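Local coordinates for protein paraflagellar rod component (Trypanosoma cruzi, PDB 6XYB) that is of unknown function but belongs to a conserved kinetoplastid-specific family and probably binds metal ions, at the interface of chains A and B. Coordinates in Å, arbitrary orientation; residue numbers count along the deposited sequence, not the author numbering. Chains: chain A/B, Uncharacterized protein.

The interface of chains A and B. Residues chain A 82, 85-86, 89; chain B 4-6.
The C-terminal half of helix 74-90 of chain A lies against the N-terminal end of chain B, where B:Met4 and B:Pro5 lead into B:Asn6, the first residue of strand 6-13. B:Asn6 enters the face of the helix formed by A:Leu82, A:Ile85, A:Glu86 and A:Glu89. Its amide nitrogen ND2 gives a hydrogen bond to the carboxylate oxygen OE1 of A:Glu89, modelled short at 2.5 Å. The donor meets this oxygen nearly in line with the C-O bond, while the oxygen stands 23° out of the amide plane; the carboxylate and amide planes are turned 57° apart. With CG anti to its own backbone N (chi1 -167°) and the chain extended beyond it, A:Glu89 carries its carboxylate out to the amide. The same ND2 makes a weak bond to the backbone O of B:Met4, 3.1 Å away, which may steady the turn of the amide. CG2 of A:Ile85 sits over one face of the B:Asn6 amide, 3.6 Å from CG, on the side away from A:Glu89 OE1, and CD2 of A:Leu82 touches B:Asn6 CB at 3.5 Å. A:Glu86 runs antiparallel to the asparagine, its CG 3.8 Å from B:Asn6 CB. Its OE1 lies 3.1 Å from the carbonyl O of B:Met4; as modelled, two acceptors face each other, a pairing that probably adds nothing to the contact. The B:Met4 side chain is modelled only to CB, so any contact it makes with chain A beyond that atom is not seen. This small, mixed patch docks the N-terminal segment of one copy onto a helix of another within the deposited tetramer, a pairing that may or may not persist outside the crystal.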
loop_
_atom_site.group_PDB
_atom_site.type_symbol
_atom_site.label_atom_id
_atom_site.label_comp_id
_atom_site.label_asym_id
_atom_site.label_seq_id
_atom_site.Cartn_x
_atom_site.Cartn_y
_atom_site.Cartn_z
ATOM N N LEU A 82 8.846 -4.493 -11.404
ATOM C CA LEU A 82 10.271 -4.138 -11.155
ATOM C C LEU A 82 10.830 -3.344 -12.340
ATOM O O LEU A 82 11.564 -2.384 -12.108
ATOM C CB LEU A 82 11.101 -5.400 -10.890
ATOM C CG LEU A 82 12.120 -5.330 -9.762
ATOM C CD1 LEU A 82 13.084 -6.506 -9.854
ATOM C CD2 LEU A 82 12.882 -4.031 -9.718
ATOM N N ILE A 85 9.404 0.191 -12.226
ATOM C CA ILE A 85 10.034 0.986 -11.141
ATOM C C ILE A 85 11.471 1.371 -11.490
ATOM O O ILE A 85 11.856 2.558 -11.263
ATOM C CB ILE A 85 9.956 0.220 -9.819
ATOM C CG1 ILE A 85 8.506 0.074 -9.352
ATOM C CG2 ILE A 85 10.820 0.832 -8.725
ATOM C CD1 ILE A 85 8.292 -1.116 -8.423
ATOM N N GLU A 86 12.277 0.424 -11.968
ATOM C CA GLU A 86 13.693 0.713 -12.303
ATOM C C GLU A 86 13.754 1.718 -13.443
ATOM O O GLU A 86 14.600 2.611 -13.359
ATOM C CB GLU A 86 14.483 -0.550 -12.644
ATOM C CG GLU A 86 14.678 -1.478 -11.462
ATOM C CD GLU A 86 15.841 -2.446 -11.607
ATOM O OE1 GLU A 86 16.890 -2.016 -12.110
ATOM O OE2 GLU A 86 15.710 -3.599 -11.203
ATOM N N GLU A 89 12.838 5.101 -12.003
ATOM C CA GLU A 89 13.863 5.592 -11.058
ATOM C C GLU A 89 14.928 6.322 -11.902
ATOM O O GLU A 89 15.353 7.411 -11.457
ATOM C CB GLU A 89 14.412 4.475 -10.145
ATOM C CG GLU A 89 15.226 5.066 -8.952
ATOM C CD GLU A 89 15.722 4.178 -7.822
ATOM O OE1 GLU A 89 15.619 2.939 -7.961
ATOM O OE2 GLU A 89 16.258 4.730 -6.793
ATOM N N MET B 4 20.352 1.859 -11.023
ATOM C CA MET B 4 19.000 2.165 -10.411
ATOM C C MET B 4 18.465 0.904 -9.739
ATOM O O MET B 4 17.428 0.384 -10.170
ATOM C CB MET B 4 17.992 2.633 -11.474
ATOM N N PRO B 5 19.143 0.367 -8.690
ATOM C CA PRO B 5 18.882 -0.992 -8.235
ATOM C C PRO B 5 17.617 -1.033 -7.361
ATOM O O PRO B 5 17.559 -0.366 -6.273
ATOM C CB PRO B 5 20.166 -1.415 -7.489
ATOM C CG PRO B 5 21.046 -0.142 -7.454
ATOM C CD PRO B 5 20.139 1.013 -7.832
ATOM N N ASN B 6 16.624 -1.792 -7.825
ATOM C CA ASN B 6 15.400 -2.099 -7.054
ATOM C C ASN B 6 15.311 -3.607 -6.846
ATOM O O ASN B 6 15.895 -4.373 -7.631
ATOM C CB ASN B 6 14.128 -1.503 -7.699
ATOM C CG ASN B 6 14.119 0.002 -7.601
ATOM O OD1 ASN B 6 13.577 0.576 -6.664
ATOM N ND2 ASN B 6 14.749 0.652 -8.574
#